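Local coordinates for DUF1214 domain-containing protein (Burkholderia cenocepacia, PDB 6ANS), which is of unknown function but carries two DUF1214 family regions and binds a sodium ion in the crystal, at residues 120-125 with 182-187; 257-262 with 291-296; 100-105 with 243-248. All coordinates share one frame; numbering follows the deposited sequence.

Interaction 1 of 3, residues 120-125 with 182-187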
loop_
_atom_site.group_PDB
_atom_site.type_symbol
_atom_site.label_atom_id
_atom_site.label_comp_id
_atom_site.label_asym_id
_atom_site.label_seq_id
_atom_site.Cartn_x
_atom_site.Cartn_y
_atom_site.Cartn_z
ATOM N N CYS A 120 26.017 -5.359 5.774
ATOM C CA CYS A 120 26.077 -3.944 6.099
ATOM C C CYS A 120 25.581 -3.742 7.529
ATOM O O CYS A 120 25.226 -4.698 8.219
ATOM C CB CYS A 120 25.252 -3.141 5.077
ATOM S SG CYS A 120 25.773 -3.486 3.346
ATOM N N GLU A 121 25.549 -2.489 7.976
ATOM C CA GLU A 121 25.074 -2.180 9.321
ATOM C C GLU A 121 23.972 -1.127 9.269
ATOM O O GLU A 121 24.006 -0.224 8.428
ATOM C CB GLU A 121 26.231 -1.711 10.193
ATOM C CG GLU A 121 27.341 -2.762 10.321
ATOM C CD GLU A 121 28.384 -2.365 11.355
ATOM O OE1 GLU A 121 28.892 -1.230 11.268
ATOM O OE2 GLU A 121 28.676 -3.176 12.256
ATOM N N TYR A 122 22.999 -1.246 10.172
ATOM C CA TYR A 122 21.814 -0.403 10.172
ATOM C C TYR A 122 21.532 0.119 11.575
ATOM O O TYR A 122 21.798 -0.550 12.583
ATOM C CB TYR A 122 20.577 -1.172 9.641
ATOM C CG TYR A 122 20.788 -1.664 8.226
ATOM C CD1 TYR A 122 20.345 -0.929 7.131
ATOM C CD2 TYR A 122 21.467 -2.850 7.990
ATOM C CE1 TYR A 122 20.558 -1.385 5.837
ATOM C CE2 TYR A 122 21.697 -3.312 6.706
ATOM C CZ TYR A 122 21.246 -2.581 5.635
ATOM O OH TYR A 122 21.484 -3.051 4.372
ATOM N N ARG A 123 20.979 1.320 11.617
ATOM C CA ARG A 123 20.488 1.943 12.839
ATOM C C ARG A 123 18.971 2.065 12.749
ATOM O O ARG A 123 18.446 2.614 11.772
ATOM C CB ARG A 123 21.111 3.328 13.022
ATOM C CG ARG A 123 21.221 3.787 14.444
ATOM C CD ARG A 123 21.615 5.265 14.520
ATOM N NE ARG A 123 22.579 5.644 13.490
ATOM C CZ ARG A 123 23.896 5.507 13.605
ATOM N NH1 ARG A 123 24.423 4.989 14.713
ATOM N NH2 ARG A 123 24.687 5.891 12.610
ATOM N N VAL A 124 18.271 1.540 13.748
ATOM C CA VAL A 124 16.833 1.728 13.900
ATOM C C VAL A 124 16.629 2.702 15.049
ATOM O O VAL A 124 17.108 2.454 16.165
ATOM C CB VAL A 124 16.096 0.407 14.164
ATOM C CG1 VAL A 124 14.621 0.681 14.415
ATOM C CG2 VAL A 124 16.281 -0.551 12.992
ATOM N N THR A 125 15.973 3.832 14.762
ATOM C CA THR A 125 15.791 4.909 15.722
ATOM C C THR A 125 14.327 5.331 15.771
ATOM O O THR A 125 13.501 4.915 14.954
ATOM C CB THR A 125 16.667 6.130 15.390
ATOM O OG1 THR A 125 16.428 6.552 14.044
ATOM C CG2 THR A 125 18.131 5.796 15.547
ATOM N N VAL A 182 21.098 -6.159 17.447
ATOM C CA VAL A 182 20.362 -7.288 16.885
ATOM C C VAL A 182 21.286 -7.968 15.889
ATOM O O VAL A 182 21.757 -7.338 14.932
ATOM C CB VAL A 182 19.054 -6.860 16.194
ATOM C CG1 VAL A 182 18.267 -8.102 15.765
ATOM C CG2 VAL A 182 18.224 -5.961 17.078
ATOM N N ARG A 183 21.518 -9.258 16.092
ATOM C CA ARG A 183 22.456 -10.004 15.267
ATOM C C ARG A 183 21.950 -10.189 13.833
ATOM O O ARG A 183 20.759 -10.392 13.594
ATOM C CB ARG A 183 22.710 -11.365 15.928
ATOM C CG ARG A 183 23.375 -12.384 15.074
ATOM C CD ARG A 183 23.510 -13.700 15.855
ATOM N NE ARG A 183 24.443 -14.596 15.201
ATOM C CZ ARG A 183 24.104 -15.465 14.259
ATOM N NH1 ARG A 183 22.841 -15.570 13.866
ATOM N NH2 ARG A 183 25.026 -16.242 13.726
HETATM N N MSE A 184 22.873 -10.119 12.877
HETATM C CA MSE A 184 22.623 -10.561 11.509
HETATM C C MSE A 184 23.716 -11.526 11.077
HETATM O O MSE A 184 24.787 -11.523 11.644
HETATM C CB MSE A 184 22.586 -9.384 10.527
HETATM C CG MSE A 184 21.484 -8.378 10.794
HETATM SE SE MSE A 184 21.231 -7.159 9.285
HETATM C CE MSE A 184 22.907 -6.194 9.355
ATOM N N GLU A 185 23.436 -12.330 10.065
ATOM C CA GLU A 185 24.423 -13.079 9.309
ATOM C C GLU A 185 24.580 -12.446 7.929
ATOM O O GLU A 185 23.751 -11.628 7.512
ATOM C CB GLU A 185 23.991 -14.546 9.154
ATOM C CG GLU A 185 23.772 -15.266 10.467
ATOM C CD GLU A 185 23.087 -16.610 10.290
ATOM O OE1 GLU A 185 22.929 -17.054 9.140
ATOM O OE2 GLU A 185 22.709 -17.217 11.316
ATOM N N PRO A 186 25.653 -12.768 7.205
ATOM C CA PRO A 186 25.783 -12.261 5.825
ATOM C C PRO A 186 24.539 -12.475 4.966
ATOM O O PRO A 186 24.206 -11.607 4.149
ATOM C CB PRO A 186 26.988 -13.050 5.284
ATOM C CG PRO A 186 27.834 -13.309 6.515
ATOM C CD PRO A 186 26.865 -13.483 7.660
ATOM N N ASP A 187 23.850 -13.606 5.125
ATOM C CA ASP A 187 22.655 -13.918 4.353
ATOM C C ASP A 187 21.394 -13.258 4.891
ATOM O O ASP A 187 20.341 -13.392 4.261
ATOM C CB ASP A 187 22.432 -15.433 4.308
ATOM C CG ASP A 187 23.312 -16.126 3.292
ATOM O OD1 ASP A 187 24.029 -15.436 2.535
ATOM O OD2 ASP A 187 23.290 -17.374 3.257
#
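Just past the end of edge strand 181-183 of a four-stranded mixed sheet in the first DUF1214 region, Met184, deposited as selenomethionine, reaches back to Cys120 and Tyr122, the latter on strand 122-125. A single group does all the touching: the terminal methyl CE of Met184. It lies 3.0 Å from the backbone O of Cys120, shorter than usual for a methyl carbon, so the exact value is doubtful, and 3.9 Å from CD2 of Tyr122. The methyl comes to the ring at its edge, near the ring plane, with CE2 of Tyr122 at 4.1 Å from CE, and the two side chains cross at about a right angle. A bend at the last torsion of Met184 (chi3 -67°) folds CE over to meet both partners. The phenol is held at its far end as well, because its OH is hydrogen-bonded to Gly87 and to Asp117, which should restrict the ring's movement.

In the sheet, strand 167-173 lies between strands 122-125 and 181-183, antiparallel to the first and parallel to the second. The CA atoms of Tyr122 and Val182 are accordingly 9.7 Å apart. Met184 follows directly after the last residue of strand 181-183, one of the two outermost, and spans the gap, while Tyr122 also packs on Leu172 of the intervening strand.

Arg183 and Glu185, flanking Met184, send their side chains the other way and meet in a salt bridge of 3.0 Å between NH1 of Arg183 and OE2 of Glu185. The carboxylate oxygen offers its anti lone pair and sits near the guanidinium plane. Each ion has a further partner: Arg183 NH1 also bonds the carbonyl of Thr152, and the other oxygen of Glu185 pairs with Lys140.

Interaction 2 of 3, residues 257-262 with 291-296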
loop_
_atom_site.group_PDB
_atom_site.type_symbol
_atom_site.label_atom_id
_atom_site.label_comp_id
_atom_site.label_asym_id
_atom_site.label_seq_id
_atom_site.Cartn_x
_atom_site.Cartn_y
_atom_site.Cartn_z
ATOM N N ASN A 257 -11.710 -28.651 13.532
ATOM C CA ASN A 257 -12.489 -28.188 14.684
ATOM C C ASN A 257 -11.860 -28.533 16.032
ATOM O O ASN A 257 -12.501 -28.333 17.061
ATOM C CB ASN A 257 -13.934 -28.711 14.658
ATOM C CG ASN A 257 -14.773 -28.057 13.563
ATOM O OD1 ASN A 257 -14.536 -26.906 13.191
ATOM N ND2 ASN A 257 -15.765 -28.779 13.062
ATOM N N ALA A 258 -10.642 -29.066 16.063
ATOM C CA ALA A 258 -9.833 -29.096 17.274
ATOM C C ALA A 258 -8.741 -28.046 17.131
ATOM O O ALA A 258 -8.559 -27.467 16.066
ATOM C CB ALA A 258 -9.236 -30.494 17.525
ATOM N N LEU A 259 -7.989 -27.800 18.198
ATOM C CA LEU A 259 -6.956 -26.760 18.181
ATOM C C LEU A 259 -5.683 -27.270 18.842
ATOM O O LEU A 259 -5.262 -26.764 19.891
ATOM C CB LEU A 259 -7.472 -25.497 18.872
ATOM C CG LEU A 259 -6.713 -24.202 18.651
ATOM C CD1 LEU A 259 -6.436 -24.025 17.178
ATOM C CD2 LEU A 259 -7.562 -23.027 19.189
ATOM N N PRO A 260 -5.027 -28.262 18.239
ATOM C CA PRO A 260 -3.829 -28.835 18.848
ATOM C C PRO A 260 -2.658 -27.875 18.772
ATOM O O PRO A 260 -2.641 -26.966 17.924
ATOM C CB PRO A 260 -3.575 -30.097 18.004
ATOM C CG PRO A 260 -4.095 -29.743 16.669
ATOM C CD PRO A 260 -5.309 -28.871 16.925
ATOM N N PRO A 261 -1.663 -28.047 19.650
ATOM C CA PRO A 261 -0.427 -27.257 19.542
ATOM C C PRO A 261 0.240 -27.490 18.193
ATOM O O PRO A 261 0.272 -28.612 17.687
ATOM C CB PRO A 261 0.444 -27.792 20.691
ATOM C CG PRO A 261 -0.489 -28.539 21.604
ATOM C CD PRO A 261 -1.609 -29.040 20.741
ATOM N N ALA A 262 0.798 -26.424 17.627
ATOM C CA ALA A 262 1.481 -26.528 16.347
ATOM C C ALA A 262 2.895 -27.061 16.537
ATOM O O ALA A 262 3.411 -27.158 17.651
ATOM C CB ALA A 262 1.531 -25.171 15.644
ATOM N N LEU A 291 -18.505 -23.623 17.624
ATOM C CA LEU A 291 -17.305 -24.254 18.152
ATOM C C LEU A 291 -16.998 -23.628 19.505
ATOM O O LEU A 291 -16.741 -22.422 19.589
ATOM C CB LEU A 291 -16.124 -24.074 17.198
ATOM C CG LEU A 291 -14.853 -24.809 17.642
ATOM C CD1 LEU A 291 -15.033 -26.327 17.565
ATOM C CD2 LEU A 291 -13.658 -24.362 16.841
ATOM N N VAL A 292 -17.012 -24.446 20.554
ATOM C CA VAL A 292 -16.764 -23.988 21.914
ATOM C C VAL A 292 -15.322 -24.312 22.267
ATOM O O VAL A 292 -14.942 -25.486 22.335
ATOM C CB VAL A 292 -17.726 -24.645 22.912
ATOM C CG1 VAL A 292 -17.486 -24.086 24.320
ATOM C CG2 VAL A 292 -19.177 -24.451 22.465
ATOM N N ILE A 293 -14.525 -23.272 22.508
ATOM C CA ILE A 293 -13.118 -23.400 22.866
ATOM C C ILE A 293 -12.968 -23.037 24.336
ATOM O O ILE A 293 -13.526 -22.030 24.788
ATOM C CB ILE A 293 -12.228 -22.498 21.990
ATOM C CG1 ILE A 293 -12.581 -22.658 20.504
ATOM C CG2 ILE A 293 -10.754 -22.782 22.236
ATOM C CD1 ILE A 293 -11.896 -21.639 19.602
ATOM N N ASP A 294 -12.206 -23.848 25.076
ATOM C CA ASP A 294 -12.023 -23.672 26.512
ATOM C C ASP A 294 -10.565 -23.854 26.885
ATOM O O ASP A 294 -9.910 -24.791 26.416
ATOM C CB ASP A 294 -12.840 -24.682 27.324
ATOM C CG ASP A 294 -14.305 -24.348 27.369
ATOM O OD1 ASP A 294 -14.667 -23.330 27.991
ATOM O OD2 ASP A 294 -15.097 -25.103 26.770
ATOM N N VAL A 295 -10.081 -22.978 27.761
ATOM C CA VAL A 295 -8.855 -23.195 28.520
ATOM C C VAL A 295 -9.225 -23.127 29.998
ATOM O O VAL A 295 -9.950 -22.216 30.419
ATOM C CB VAL A 295 -7.757 -22.173 28.160
ATOM C CG1 VAL A 295 -7.252 -22.421 26.734
ATOM C CG2 VAL A 295 -8.256 -20.739 28.320
ATOM N N ASP A 296 -8.803 -24.138 30.765
ATOM C CA ASP A 296 -9.229 -24.229 32.161
ATOM C C ASP A 296 -8.554 -23.176 33.024
ATOM O O ASP A 296 -9.149 -22.697 33.995
ATOM C CB ASP A 296 -8.955 -25.632 32.695
ATOM C CG ASP A 296 -9.785 -26.685 31.983
ATOM O OD1 ASP A 296 -10.863 -26.329 31.466
ATOM O OD2 ASP A 296 -9.354 -27.856 31.917
#
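Van der Waals contacts carry the meeting of Asn257 and Leu259 with Leu291 and Ile293. The methyl CD1 of Leu291 lies 3.9 Å from CB of Asn257 and is nearer still, at 3.3 Å, to the backbone O of the same residue. The second methyl, CD2 of Leu291, is 4.1 Å from that O, so CD1 leads and CD2 stands farther back. The fork gets there because CG of Leu291 stands opposite the backbone N (chi1 -175°), extending the side chain toward the loop. Two residues further along each segment, CD2 of Leu259 and CG2 of Ile293 meet more loosely at 4.4 Å.

The loop and the strand meet where two beta sheets pack face to face. Residues 257-262 follow helix 224-251 as an irregular run beside strand 276-284, with backbone hydrogen bonds from Asn257 to Cys282 and from Ala262 to Tyr278; strand 289-295 belongs to the other sheet, in the second DUF1214 region. Leu259 and Ile293 both rest on Ile363 and Trp365 of strand 360-368, placing their contact in the hydrophobic layer between the sheets.

Polar bonds tie the loop to both sheets. The same carbonyl O of Asn257 that faces Leu291 is hydrogen-bonded to the hydroxyl of Thr378, on the strand next to 289-295, so the loop reaches the second sheet through a polar bond. The side-chain OD1 of Asn257 bonds the backbone N of Ser284, and the carbonyl of Ala258 meets the hydroxyl of Ser281, both ties holding the loop along its neighbouring strand.

Interaction 3 of 3, residues 100-105 with 243-248. With NA (sodium ion), chain F.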
loop_
_atom_site.group_PDB
_atom_site.type_symbol
_atom_site.label_atom_id
_atom_site.label_comp_id
_atom_site.label_asym_id
_atom_site.label_seq_id
_atom_site.Cartn_x
_atom_site.Cartn_y
_atom_site.Cartn_z
ATOM N N ALA A 100 -4.115 -6.733 3.240
ATOM C CA ALA A 100 -3.182 -7.698 2.656
ATOM C C ALA A 100 -2.645 -8.547 3.788
ATOM O O ALA A 100 -2.137 -7.996 4.767
ATOM C CB ALA A 100 -2.021 -7.004 1.924
ATOM N N LYS A 101 -2.759 -9.875 3.668
ATOM C CA LYS A 101 -2.605 -10.743 4.827
ATOM C C LYS A 101 -1.881 -12.040 4.480
ATOM O O LYS A 101 -2.127 -12.635 3.427
ATOM C CB LYS A 101 -3.979 -11.050 5.440
ATOM C CG LYS A 101 -4.694 -9.805 6.001
ATOM C CD LYS A 101 -6.097 -10.134 6.511
ATOM C CE LYS A 101 -6.791 -8.879 7.069
ATOM N NZ LYS A 101 -8.108 -9.225 7.661
ATOM N N ILE A 102 -1.008 -12.487 5.385
ATOM C CA ILE A 102 -0.182 -13.675 5.170
ATOM C C ILE A 102 -0.084 -14.489 6.457
ATOM O O ILE A 102 0.300 -13.958 7.506
ATOM C CB ILE A 102 1.242 -13.312 4.711
ATOM C CG1 ILE A 102 1.250 -12.649 3.335
ATOM C CG2 ILE A 102 2.130 -14.575 4.718
ATOM C CD1 ILE A 102 2.634 -12.108 2.939
ATOM N N GLY A 103 -0.393 -15.783 6.364
ATOM C CA GLY A 103 0.079 -16.753 7.339
ATOM C C GLY A 103 -0.462 -16.582 8.741
ATOM O O GLY A 103 0.294 -16.678 9.707
ATOM N N ALA A 104 -1.774 -16.395 8.869
ATOM C CA ALA A 104 -2.411 -16.071 10.148
ATOM C C ALA A 104 -1.839 -14.764 10.699
ATOM O O ALA A 104 -1.196 -14.721 11.750
ATOM C CB ALA A 104 -2.262 -17.221 11.155
ATOM N N ASP A 105 -2.057 -13.702 9.932
ATOM C CA ASP A 105 -1.692 -12.350 10.339
ATOM C C ASP A 105 -2.359 -12.012 11.662
ATOM O O ASP A 105 -3.549 -12.263 11.841
ATOM C CB ASP A 105 -2.117 -11.336 9.276
ATOM C CG ASP A 105 -3.617 -11.411 8.962
ATOM O OD1 ASP A 105 -4.060 -12.477 8.484
ATOM O OD2 ASP A 105 -4.356 -10.424 9.217
ATOM N N LYS A 243 1.222 -21.417 -1.899
ATOM C CA LYS A 243 1.429 -22.862 -1.794
ATOM C C LYS A 243 1.771 -23.266 -0.361
ATOM O O LYS A 243 1.207 -24.233 0.166
ATOM C CB LYS A 243 2.525 -23.312 -2.756
ATOM C CG LYS A 243 2.941 -24.786 -2.650
ATOM C CD LYS A 243 4.006 -25.098 -3.719
ATOM C CE LYS A 243 4.711 -26.444 -3.519
ATOM N NZ LYS A 243 3.810 -27.542 -3.069
ATOM N N LEU A 244 2.674 -22.516 0.284
ATOM C CA LEU A 244 3.136 -22.849 1.636
ATOM C C LEU A 244 1.968 -22.939 2.612
ATOM O O LEU A 244 1.788 -23.950 3.296
ATOM C CB LEU A 244 4.146 -21.797 2.132
ATOM C CG LEU A 244 4.527 -21.819 3.625
ATOM C CD1 LEU A 244 5.222 -23.148 3.987
ATOM C CD2 LEU A 244 5.409 -20.622 4.043
ATOM N N PHE A 245 1.153 -21.887 2.686
ATOM C CA PHE A 245 0.104 -21.896 3.695
ATOM C C PHE A 245 -1.121 -22.691 3.265
ATOM O O PHE A 245 -1.885 -23.131 4.134
ATOM C CB PHE A 245 -0.224 -20.459 4.083
ATOM C CG PHE A 245 0.905 -19.806 4.829
ATOM C CD1 PHE A 245 1.287 -20.296 6.077
ATOM C CD2 PHE A 245 1.645 -18.790 4.249
ATOM C CE1 PHE A 245 2.363 -19.727 6.771
ATOM C CE2 PHE A 245 2.714 -18.231 4.912
ATOM C CZ PHE A 245 3.076 -18.702 6.187
ATOM N N ALA A 246 -1.291 -22.942 1.968
ATOM C CA ALA A 246 -2.298 -23.916 1.554
ATOM C C ALA A 246 -1.889 -25.335 1.944
ATOM O O ALA A 246 -2.745 -26.150 2.311
ATOM C CB ALA A 246 -2.534 -23.835 0.047
ATOM N N ASP A 247 -0.589 -25.655 1.866
ATOM C CA ASP A 247 -0.116 -26.934 2.403
ATOM C C ASP A 247 -0.426 -27.053 3.894
ATOM O O ASP A 247 -0.871 -28.109 4.361
ATOM C CB ASP A 247 1.384 -27.103 2.162
ATOM C CG ASP A 247 1.727 -27.302 0.694
ATOM O OD1 ASP A 247 0.814 -27.572 -0.129
ATOM O OD2 ASP A 247 2.922 -27.162 0.362
ATOM N N TRP A 248 -0.183 -25.984 4.660
ATOM C CA TRP A 248 -0.498 -26.004 6.089
ATOM C C TRP A 248 -1.983 -26.255 6.325
ATOM O O TRP A 248 -2.363 -27.115 7.127
ATOM C CB TRP A 248 -0.112 -24.674 6.736
ATOM C CG TRP A 248 1.327 -24.523 7.036
ATOM C CD1 TRP A 248 2.371 -25.138 6.404
ATOM C CD2 TRP A 248 1.897 -23.697 8.059
ATOM N NE1 TRP A 248 3.559 -24.733 6.971
ATOM C CE2 TRP A 248 3.293 -23.854 7.991
ATOM C CE3 TRP A 248 1.358 -22.826 9.016
ATOM C CZ2 TRP A 248 4.158 -23.183 8.847
ATOM C CZ3 TRP A 248 2.219 -22.163 9.873
ATOM C CH2 TRP A 248 3.601 -22.346 9.785
HETATM NA NA NA F . 1.131 -15.319 11.455
#
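Gly103 presses its CA onto the ring of Phe245 in a CH-pi contact, 3.6 Å from the centroid and only 7° off the ring normal. The opposite face of the ring is covered, toward the rim, by CD2 of Leu244, while CE3 of Trp248 lies at the edge in plane, so the phenyl is wedged from several directions.

Hydrophobic contact comes from Ile102, whose CG2 approaches CE2 of Phe245 obliquely at 3.7 Å. Its chi1 of -65° sets CG1 beside the backbone N and leaves CG2, opposite that N, to meet the ring. Ile102 also packs on Leu73 and Ile76 of helix 60-83, and therefore joins that helix to helix 224-251, on which Phe245 sits. Loop 100-105, which precedes strand 109-115, packs against both helices.

Metal coordination occupies the same loop. Carbonyl O atoms of Gly103 and Ala104 each bind the sodium ion at 2.4 Å, and three further atoms complete its shell. Both residues have left-handed backbone angles, a local turn that brings two successive carbonyls onto one ion while the CA of Gly103 faces Phe245.

Interactions 1 and 2 lie on opposite sides of the chain's centre, their own centres about 39 Å apart, and each involves a mixed sheet with the same strand order. The strands 122-125 and 289-295 hold equivalent places in those sheets. Interaction 1 links residues at the strand ends of one sheet through a single methyl, whereas interaction 2 packs a loop beside one sheet against a strand of the other, with leucine and isoleucine methyls and a backbone carbonyl. All three are buried, but interaction 3 is much nearer the middle of the chain and joins a loop to a helix; it uses an aromatic face, where interaction 1 uses a ring edge, and also holds a metal ion.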